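Local coordinates for protein peptidase, C14 family (Geobacter sulfurreducens PCA, PDB 3BIJ) that is of unknown function but belongs to the caspase-like C14 peptidase family, and so may act as a cysteine-type endopeptidase, at residues 16-21 and 173-178; 26-31 and 163-168; 109-114 and 181-186. One frame throughout, in Å; residues are numbered along the deposited sequence.

Interaction 1: residues 16-21 and 173-178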
loop_
_atom_site.group_PDB
_atom_site.type_symbol
_atom_site.label_atom_id
_atom_site.label_comp_id
_atom_site.label_asym_id
_atom_site.label_seq_id
_atom_site.Cartn_x
_atom_site.Cartn_y
_atom_site.Cartn_z
ATOM N N PRO A 16 7.348 33.027 12.867
ATOM C CA PRO A 16 7.921 32.876 11.524
ATOM C C PRO A 16 8.970 33.941 11.218
ATOM O O PRO A 16 9.830 33.754 10.354
ATOM C CB PRO A 16 6.698 32.963 10.612
ATOM C CG PRO A 16 5.785 33.870 11.368
ATOM C CD PRO A 16 5.927 33.409 12.797
ATOM N N LYS A 17 8.900 35.050 11.942
ATOM C CA LYS A 17 9.847 36.141 11.768
ATOM C C LYS A 17 11.259 35.725 12.194
ATOM O O LYS A 17 12.226 36.427 11.930
ATOM C CB LYS A 17 9.369 37.360 12.569
ATOM C CG LYS A 17 8.129 38.039 11.951
ATOM C CD LYS A 17 7.033 38.436 12.980
ATOM C CE LYS A 17 7.501 39.508 13.979
ATOM N NZ LYS A 17 8.168 38.911 15.178
ATOM N N HIS A 18 11.384 34.580 12.854
ATOM C CA HIS A 18 12.695 34.106 13.265
ATOM C C HIS A 18 13.038 32.800 12.548
ATOM O O HIS A 18 14.191 32.543 12.195
ATOM C CB HIS A 18 12.734 33.903 14.783
ATOM C CG HIS A 18 13.968 33.210 15.265
ATOM N ND1 HIS A 18 14.118 31.840 15.224
ATOM C CD2 HIS A 18 15.129 33.698 15.763
ATOM C CE1 HIS A 18 15.315 31.515 15.676
ATOM N NE2 HIS A 18 15.951 32.624 16.009
ATOM N N TYR A 19 12.022 31.980 12.319
ATOM C CA TYR A 19 12.219 30.697 11.660
ATOM C C TYR A 19 12.105 30.769 10.141
ATOM O O TYR A 19 11.469 29.920 9.514
ATOM C CB TYR A 19 11.219 29.695 12.214
ATOM C CG TYR A 19 11.523 29.252 13.624
ATOM C CD1 TYR A 19 12.397 28.200 13.860
ATOM C CD2 TYR A 19 10.911 29.863 14.714
ATOM C CE1 TYR A 19 12.655 27.748 15.145
ATOM C CE2 TYR A 19 11.156 29.429 16.015
ATOM C CZ TYR A 19 12.028 28.361 16.228
ATOM O OH TYR A 19 12.233 27.879 17.505
ATOM N N GLY A 20 12.722 31.792 9.553
ATOM C CA GLY A 20 12.700 31.946 8.109
ATOM C C GLY A 20 11.337 31.805 7.453
ATOM O O GLY A 20 11.229 31.213 6.383
ATOM N N GLY A 21 10.292 32.331 8.086
ATOM C CA GLY A 21 8.967 32.251 7.494
ATOM C C GLY A 21 8.149 31.024 7.844
ATOM O O GLY A 21 7.018 30.871 7.386
HETATM N N MSE A 173 17.932 24.496 8.621
HETATM C CA MSE A 173 19.103 25.132 8.031
HETATM C C MSE A 173 18.804 26.575 7.656
HETATM O O MSE A 173 19.617 27.479 7.875
HETATM C CB MSE A 173 19.549 24.362 6.788
HETATM C CG MSE A 173 19.794 22.869 7.041
HETATM SE SE MSE A 173 20.331 21.867 5.444
HETATM C CE MSE A 173 18.686 22.112 4.392
ATOM N N ARG A 174 17.634 26.786 7.071
ATOM C CA ARG A 174 17.234 28.124 6.680
ATOM C C ARG A 174 17.199 29.026 7.925
ATOM O O ARG A 174 17.682 30.160 7.892
ATOM C CB ARG A 174 15.856 28.085 6.004
ATOM C CG ARG A 174 15.464 29.409 5.343
ATOM C CD ARG A 174 13.977 29.497 5.094
ATOM N NE ARG A 174 13.556 28.922 3.828
ATOM C CZ ARG A 174 12.278 28.727 3.498
ATOM N NH1 ARG A 174 11.954 28.208 2.315
ATOM N NH2 ARG A 174 11.314 29.034 4.358
ATOM N N THR A 175 16.630 28.514 9.019
ATOM C CA THR A 175 16.547 29.269 10.266
ATOM C C THR A 175 17.951 29.585 10.759
ATOM O O THR A 175 18.229 30.685 11.244
ATOM C CB THR A 175 15.794 28.485 11.363
ATOM O OG1 THR A 175 14.445 28.256 10.945
ATOM C CG2 THR A 175 15.774 29.260 12.673
ATOM N N TYR A 176 18.849 28.621 10.631
ATOM C CA TYR A 176 20.213 28.843 11.069
ATOM C C TYR A 176 20.852 29.966 10.258
ATOM O O TYR A 176 21.383 30.918 10.824
ATOM C CB TYR A 176 21.041 27.569 10.915
ATOM C CG TYR A 176 22.513 27.793 11.157
ATOM C CD1 TYR A 176 23.015 27.966 12.449
ATOM C CD2 TYR A 176 23.395 27.873 10.093
ATOM C CE1 TYR A 176 24.364 28.218 12.666
ATOM C CE2 TYR A 176 24.737 28.121 10.296
ATOM C CZ TYR A 176 25.219 28.295 11.582
ATOM O OH TYR A 176 26.556 28.548 11.774
ATOM N N ARG A 177 20.805 29.847 8.932
ATOM C CA ARG A 177 21.390 30.863 8.059
ATOM C C ARG A 177 20.833 32.252 8.354
ATOM O O ARG A 177 21.586 33.215 8.442
ATOM C CB ARG A 177 21.152 30.517 6.581
ATOM C CG ARG A 177 21.870 29.245 6.111
ATOM C CD ARG A 177 21.836 29.079 4.585
ATOM N NE ARG A 177 20.475 28.959 4.056
ATOM C CZ ARG A 177 19.780 27.827 3.999
ATOM N NH1 ARG A 177 20.312 26.687 4.431
ATOM N NH2 ARG A 177 18.545 27.843 3.519
ATOM N N ALA A 178 19.518 32.342 8.522
ATOM C CA ALA A 178 18.860 33.616 8.794
ATOM C C ALA A 178 19.220 34.199 10.148
ATOM O O ALA A 178 18.909 35.355 10.423
ATOM C CB ALA A 178 17.356 33.451 8.695
#
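Arg174 NH2 donates to Gly20 O over 3.0 Å, the one hydrogen bond that joins the loop 16-21 to the helix 173-178. The approach lies close to the C=O direction, but the N-H...O angle of 139° and a carbonyl lying somewhat off the guanidinium plane make it a bent bond. Arg174 reaches the loop with CG anti to its own backbone N and a bend further out, where chi3 (-87°) turns NE out of line with the chain. Gly20 O is met at the edge of the guanidinium, by NH2. Arg174 CD lies 3.5 Å from Gly20 O. Gly20 has a positive phi, which favours glycine, and a CB there would run into Arg174 CD. The other terminal nitrogen, Arg174 NH1, makes a weak hydrogen bond to Phe219 O of the second subunit.

In fold terms the contact seats the loop that follows strand 4-10 of the caspase-type domain against helix 169-178. Within the loop, Gly21 N bonds back to Pro16 O at 2.7 Å, closing a compact turn. Asn179 ND2, just past the helix segment, bonds to both His18 O and Thr175 O and so bridges loop and helix.

The packing contacts converge on Thr175. Its OG1 lies 3.4 Å from Tyr19 CA and 3.6 Å from Tyr19 CD1, at the edge of the ring and near its plane, but the polar partner of this hydroxyl is Val171 O, one turn back along the helix. The methyl carbon, Thr175 CG2, lies 3.7 Å from Tyr19 CD1, and Thr175 CG2 also packs 3.7 Å from His18 O. Tyr19 OH leads away from the helix to bond with Leu105 O.

Interaction 2: residues 26-31 and 163-168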
loop_
_atom_site.group_PDB
_atom_site.type_symbol
_atom_site.label_atom_id
_atom_site.label_comp_id
_atom_site.label_asym_id
_atom_site.label_seq_id
_atom_site.Cartn_x
_atom_site.Cartn_y
_atom_site.Cartn_z
ATOM N N LEU A 26 0.944 23.545 14.749
ATOM C CA LEU A 26 0.529 22.264 15.318
ATOM C C LEU A 26 -0.778 22.547 16.041
ATOM O O LEU A 26 -1.067 23.698 16.357
ATOM C CB LEU A 26 1.567 21.736 16.312
ATOM C CG LEU A 26 2.920 21.325 15.727
ATOM C CD1 LEU A 26 3.912 21.105 16.844
ATOM C CD2 LEU A 26 2.766 20.071 14.880
ATOM N N ASN A 27 -1.574 21.528 16.314
ATOM C CA ASN A 27 -2.827 21.819 16.979
ATOM C C ASN A 27 -3.225 20.820 18.037
ATOM O O ASN A 27 -4.299 20.232 17.967
ATOM C CB ASN A 27 -3.930 21.959 15.932
ATOM C CG ASN A 27 -3.931 20.822 14.941
ATOM O OD1 ASN A 27 -4.098 19.667 15.322
ATOM N ND2 ASN A 27 -3.744 21.137 13.666
ATOM N N ALA A 28 -2.356 20.649 19.028
ATOM C CA ALA A 28 -2.596 19.726 20.123
ATOM C C ALA A 28 -1.549 19.931 21.207
ATOM O O ALA A 28 -1.618 19.314 22.266
ATOM C CB ALA A 28 -2.551 18.290 19.617
ATOM N N CYS A 29 -0.583 20.802 20.947
ATOM C CA CYS A 29 0.459 21.062 21.918
ATOM C C CYS A 29 -0.068 21.859 23.099
ATOM O O CYS A 29 0.286 21.576 24.240
ATOM C CB CYS A 29 1.631 21.776 21.249
ATOM S SG CYS A 29 2.412 20.744 19.980
ATOM N N GLU A 30 -0.917 22.848 22.848
ATOM C CA GLU A 30 -1.462 23.620 23.960
ATOM C C GLU A 30 -2.368 22.723 24.800
ATOM O O GLU A 30 -2.414 22.839 26.020
ATOM C CB GLU A 30 -2.215 24.841 23.444
ATOM C CG GLU A 30 -1.259 25.962 23.107
ATOM C CD GLU A 30 -1.951 27.178 22.546
ATOM O OE1 GLU A 30 -2.944 27.627 23.152
ATOM O OE2 GLU A 30 -1.490 27.682 21.503
ATOM N N ALA A 31 -3.071 21.813 24.139
ATOM C CA ALA A 31 -3.935 20.892 24.841
ATOM C C ALA A 31 -3.051 20.020 25.730
ATOM O O ALA A 31 -3.359 19.819 26.905
ATOM C CB ALA A 31 -4.726 20.031 23.847
ATOM N N ARG A 163 0.760 14.787 11.201
ATOM C CA ARG A 163 1.825 15.736 11.521
ATOM C C ARG A 163 2.767 15.216 12.605
ATOM O O ARG A 163 2.344 14.604 13.582
ATOM C CB ARG A 163 1.242 17.076 11.999
ATOM C CG ARG A 163 0.291 17.747 11.027
ATOM C CD ARG A 163 -0.336 19.003 11.629
ATOM N NE ARG A 163 -0.947 18.743 12.935
ATOM C CZ ARG A 163 -1.930 17.869 13.152
ATOM N NH1 ARG A 163 -2.423 17.161 12.145
ATOM N NH2 ARG A 163 -2.422 17.696 14.374
ATOM N N TYR A 164 4.051 15.486 12.429
ATOM C CA TYR A 164 5.050 15.069 13.388
ATOM C C TYR A 164 5.655 16.325 14.010
ATOM O O TYR A 164 5.816 17.345 13.346
ATOM C CB TYR A 164 6.108 14.235 12.676
ATOM C CG TYR A 164 5.610 12.881 12.213
ATOM C CD1 TYR A 164 5.379 11.854 13.133
ATOM C CD2 TYR A 164 5.421 12.606 10.860
ATOM C CE1 TYR A 164 4.987 10.581 12.717
ATOM C CE2 TYR A 164 5.027 11.333 10.428
ATOM C CZ TYR A 164 4.818 10.332 11.362
ATOM O OH TYR A 164 4.484 9.063 10.966
ATOM N N ARG A 165 5.988 16.244 15.291
ATOM C CA ARG A 165 6.531 17.376 16.015
ATOM C C ARG A 165 8.023 17.593 15.825
ATOM O O ARG A 165 8.772 17.781 16.783
ATOM C CB ARG A 165 6.172 17.225 17.489
ATOM C CG ARG A 165 4.665 17.260 17.719
ATOM C CD ARG A 165 4.287 17.137 19.190
ATOM N NE ARG A 165 2.864 17.359 19.407
ATOM C CZ ARG A 165 2.262 17.275 20.586
ATOM N NH1 ARG A 165 0.954 17.503 20.670
ATOM N NH2 ARG A 165 2.968 16.960 21.673
ATOM N N ALA A 166 8.450 17.573 14.569
ATOM C CA ALA A 166 9.852 17.791 14.248
ATOM C C ALA A 166 9.942 18.857 13.168
ATOM O O ALA A 166 9.201 18.827 12.181
ATOM C CB ALA A 166 10.487 16.502 13.756
HETATM N N MSE A 167 10.856 19.798 13.355
HETATM C CA MSE A 167 11.034 20.852 12.381
HETATM C C MSE A 167 11.693 20.237 11.146
HETATM O O MSE A 167 12.644 19.453 11.263
HETATM C CB MSE A 167 11.899 21.966 12.975
HETATM C CG MSE A 167 12.271 23.068 12.007
HETATM SE SE MSE A 167 13.224 24.531 12.895
HETATM C CE MSE A 167 14.814 23.556 13.491
ATOM N N PRO A 168 11.167 20.543 9.945
ATOM C CA PRO A 168 11.768 19.980 8.731
ATOM C C PRO A 168 13.202 20.460 8.535
ATOM O O PRO A 168 13.517 21.621 8.785
ATOM C CB PRO A 168 10.815 20.436 7.629
ATOM C CG PRO A 168 10.175 21.654 8.202
ATOM C CD PRO A 168 9.937 21.285 9.625
#
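Arg165 NH2, an atom gripped by more than one acceptor, belongs to a guanidinium that lies against Ala28 and Cys29 at the start of helix 29-42. Cys29 SG sits over one face of the group, offset toward the rim, 3.5 Å from Arg165 NE. Ala28 CB comes to the edge in the guanidinium plane, 3.7 Å from Arg165 NH1. Ala28 O stands 3.5 Å from Arg165 NH1, obliquely placed and not counted as a bond. The grip itself comes from Asp32 OD1, in a salt bridge, and Asp133 O, in a hydrogen bond, both to Arg165 NH2, while Arg165 NH1 pairs with Asp216 OD2.

The arginine gets there as a straight rod: chi2 is -179°, and the chain is extended from CG to NE. It starts from the centre of an inverse gamma turn, whose closing Ala166 N to Tyr164 O bond is weak. Leu26 CD1 packs on the aliphatic part, 4.0 Å from Arg165 CG, the two side chains crossing obliquely.

Arg163 belongs to the short, weakly bonded strand 163-164. Asn27 ND2 lies over a face of its guanidinium, toward the rim, with amide and guanidinium planes 40° apart. Asn27 OD1 is only 2.8 Å from Arg163 NH2, but the angle is too poor for a hydrogen bond; the firm partner of Arg163 NH2 is Asp216 OD1.

Asp216 thus engages both arginines, and with Asp32 probably balances the buried charge of Arg165. Leu26 touches His84 and Ala166 touches Cys135, the histidine and cysteine of the His-Gly and Asp-Ser-Cys motifs and probably the family's catalytic dyad. With that pair so near, an arginine held by Asp32 and the backbone O of Asp133 is consistent with an internal residue filling what is probably the S1 pocket.

Interaction 3: residues 109-114 and 181-186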
loop_
_atom_site.group_PDB
_atom_site.type_symbol
_atom_site.label_atom_id
_atom_site.label_comp_id
_atom_site.label_asym_id
_atom_site.label_seq_id
_atom_site.Cartn_x
_atom_site.Cartn_y
_atom_site.Cartn_z
ATOM N N GLU A 109 15.375 28.699 18.994
ATOM C CA GLU A 109 15.675 27.352 19.476
ATOM C C GLU A 109 16.494 27.317 20.753
ATOM O O GLU A 109 17.394 28.124 20.953
ATOM C CB GLU A 109 16.399 26.547 18.392
ATOM C CG GLU A 109 15.622 26.464 17.102
ATOM C CD GLU A 109 16.404 25.823 15.995
ATOM O OE1 GLU A 109 16.710 24.620 16.107
ATOM O OE2 GLU A 109 16.714 26.523 15.012
ATOM N N LEU A 110 16.168 26.370 21.619
ATOM C CA LEU A 110 16.881 26.213 22.867
ATOM C C LEU A 110 17.737 24.983 22.658
ATOM O O LEU A 110 17.206 23.886 22.556
ATOM C CB LEU A 110 15.887 25.981 24.006
ATOM C CG LEU A 110 16.455 25.758 25.405
ATOM C CD1 LEU A 110 17.123 27.027 25.902
ATOM C CD2 LEU A 110 15.349 25.340 26.334
ATOM N N ILE A 111 19.054 25.161 22.565
ATOM C CA ILE A 111 19.957 24.033 22.347
ATOM C C ILE A 111 19.901 23.059 23.511
ATOM O O ILE A 111 19.898 23.466 24.675
ATOM C CB ILE A 111 21.427 24.488 22.163
ATOM C CG1 ILE A 111 21.611 25.148 20.799
ATOM C CG2 ILE A 111 22.352 23.282 22.218
ATOM C CD1 ILE A 111 20.791 26.403 20.592
ATOM N N ASP A 112 19.873 21.768 23.198
ATOM C CA ASP A 112 19.810 20.748 24.238
ATOM C C ASP A 112 20.798 20.992 25.377
ATOM O O ASP A 112 20.519 20.678 26.536
ATOM C CB ASP A 112 20.019 19.349 23.638
ATOM C CG ASP A 112 21.330 19.215 22.885
ATOM O OD1 ASP A 112 21.536 18.157 22.247
ATOM O OD2 ASP A 112 22.151 20.155 22.924
ATOM N N ASP A 113 21.953 21.555 25.056
ATOM C CA ASP A 113 22.941 21.829 26.086
ATOM C C ASP A 113 22.460 22.889 27.064
ATOM O O ASP A 113 22.717 22.794 28.257
ATOM C CB ASP A 113 24.262 22.251 25.446
ATOM C CG ASP A 113 25.073 21.062 24.962
ATOM O OD1 ASP A 113 25.726 21.162 23.893
ATOM O OD2 ASP A 113 25.057 20.026 25.666
ATOM N N GLU A 114 21.762 23.900 26.562
ATOM C CA GLU A 114 21.250 24.948 27.436
ATOM C C GLU A 114 20.260 24.355 28.439
ATOM O O GLU A 114 20.254 24.737 29.606
ATOM C CB GLU A 114 20.552 26.037 26.622
ATOM C CG GLU A 114 21.365 26.577 25.454
ATOM C CD GLU A 114 20.694 27.762 24.776
ATOM O OE1 GLU A 114 20.765 28.881 25.329
ATOM O OE2 GLU A 114 20.083 27.568 23.697
ATOM N N GLU A 181 24.733 34.679 13.383
ATOM C CA GLU A 181 25.378 35.231 14.569
ATOM C C GLU A 181 24.673 34.806 15.855
ATOM O O GLU A 181 25.321 34.466 16.845
ATOM C CB GLU A 181 25.428 36.761 14.468
ATOM C CG GLU A 181 26.305 37.443 15.514
ATOM C CD GLU A 181 26.278 38.967 15.397
ATOM O OE1 GLU A 181 25.218 39.579 15.684
ATOM O OE2 GLU A 181 27.316 39.553 15.008
ATOM N N PHE A 182 23.347 34.802 15.836
ATOM C CA PHE A 182 22.590 34.425 17.019
ATOM C C PHE A 182 22.930 33.019 17.545
ATOM O O PHE A 182 23.319 32.862 18.699
ATOM C CB PHE A 182 21.093 34.540 16.725
ATOM C CG PHE A 182 20.218 34.142 17.875
ATOM C CD1 PHE A 182 19.609 32.893 17.899
ATOM C CD2 PHE A 182 20.012 35.010 18.944
ATOM C CE1 PHE A 182 18.805 32.511 18.968
ATOM C CE2 PHE A 182 19.207 34.637 20.021
ATOM C CZ PHE A 182 18.602 33.383 20.030
ATOM N N TYR A 183 22.800 32.002 16.700
ATOM C CA TYR A 183 23.085 30.639 17.123
ATOM C C TYR A 183 24.566 30.367 17.310
ATOM O O TYR A 183 24.958 29.569 18.160
ATOM C CB TYR A 183 22.475 29.636 16.137
ATOM C CG TYR A 183 20.977 29.565 16.269
ATOM C CD1 TYR A 183 20.397 29.045 17.419
ATOM C CD2 TYR A 183 20.136 30.104 15.290
ATOM C CE1 TYR A 183 19.026 29.065 17.603
ATOM C CE2 TYR A 183 18.751 30.131 15.466
ATOM C CZ TYR A 183 18.208 29.608 16.633
ATOM O OH TYR A 183 16.849 29.637 16.846
ATOM N N ASP A 184 25.404 31.029 16.526
ATOM C CA ASP A 184 26.831 30.812 16.677
ATOM C C ASP A 184 27.275 31.297 18.046
ATOM O O ASP A 184 28.136 30.685 18.678
ATOM C CB ASP A 184 27.615 31.525 15.576
ATOM C CG ASP A 184 27.482 30.832 14.229
ATOM O OD1 ASP A 184 27.598 29.587 14.200
ATOM O OD2 ASP A 184 27.270 31.522 13.204
ATOM N N THR A 185 26.689 32.392 18.511
ATOM C CA THR A 185 27.043 32.919 19.823
ATOM C C THR A 185 26.617 31.941 20.905
ATOM O O THR A 185 27.385 31.626 21.807
ATOM C CB THR A 185 26.363 34.267 20.081
ATOM O OG1 THR A 185 26.875 35.235 19.160
ATOM C CG2 THR A 185 26.631 34.733 21.499
ATOM N N ILE A 186 25.382 31.466 20.802
ATOM C CA ILE A 186 24.840 30.516 21.756
ATOM C C ILE A 186 25.701 29.262 21.797
ATOM O O ILE A 186 26.068 28.783 22.868
ATOM C CB ILE A 186 23.409 30.116 21.361
ATOM C CG1 ILE A 186 22.498 31.341 21.427
ATOM C CG2 ILE A 186 22.905 29.006 22.266
ATOM C CD1 ILE A 186 21.079 31.080 21.003
#
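The turn where strand 109-111 gives way to helix 112-119 packs against helix 180-189 through Glu109, Ile111 and Glu114. The strand and the helical segment 181-186 run nearly parallel, 21° apart, with axes 10.3 Å from each other, and side chains fill the interval. Tyr183 sets out across it with CG anti to the carbonyl carbon, beside the backbone N (chi1 -73°). Glu109 N donates to Tyr183 OH at 2.8 Å with an N-H...O angle of 157°, meeting the tyrosine at its ring edge and in plane. The hydroxyl is crowded by another atom in the model, which makes its exact position less certain. Glu109 CB lies 3.7 Å from Tyr183 CE1, and the two side chains cross at about a right angle. A phenylalanine in place of Tyr183 would probably leave Glu109 N without this acceptor inside a buried contact.

Ile111 CD1 makes the apolar bridge: it lies at the Tyr183 ring edge, 4.1 Å from Tyr183 CD1, and 3.7 Å from Ile186 CG2. That methyl also rests 3.5 Å from Glu114 OE2. Ile111 N donates to Glu114 OE2 at 2.9 Å, on the anti side, the N-cap N-H half of a capping box; Ile111 has no polar side chain to complete it. The other oxygen, Glu114 OE1, forms a salt bridge with Arg57 NH2.

Around this core, Arg57 of helix 57-70 also packs on Phe182 and Ile186. Strand 99-104 supplies Thr102 OG1 to Glu109 OE1, while helix 169-178 places Thr175 on Glu109 and Tyr176 on Tyr183.

Interaction 3 is buried, whereas interactions 1 and 2 are partly buried, and interaction 1 reaches a second subunit through Arg174. The consecutive helices 169-178 and 180-189 serve interactions 1 and 3, linked by a probable Tyr176 OH to Asp184 OD1 hydrogen bond and by Glu109, which touches Tyr19. The segment 163-168 leads into the first of these helices, and Met167 packs on both Tyr19 and Glu109, tying interaction 2 to the other two. Chemistry follows place: a single arginine-to-carbonyl bond at the loop, arginines among carboxylates in interaction 2, and isoleucine-tyrosine packing with a backbone-to-hydroxyl bond in the most fully buried contact.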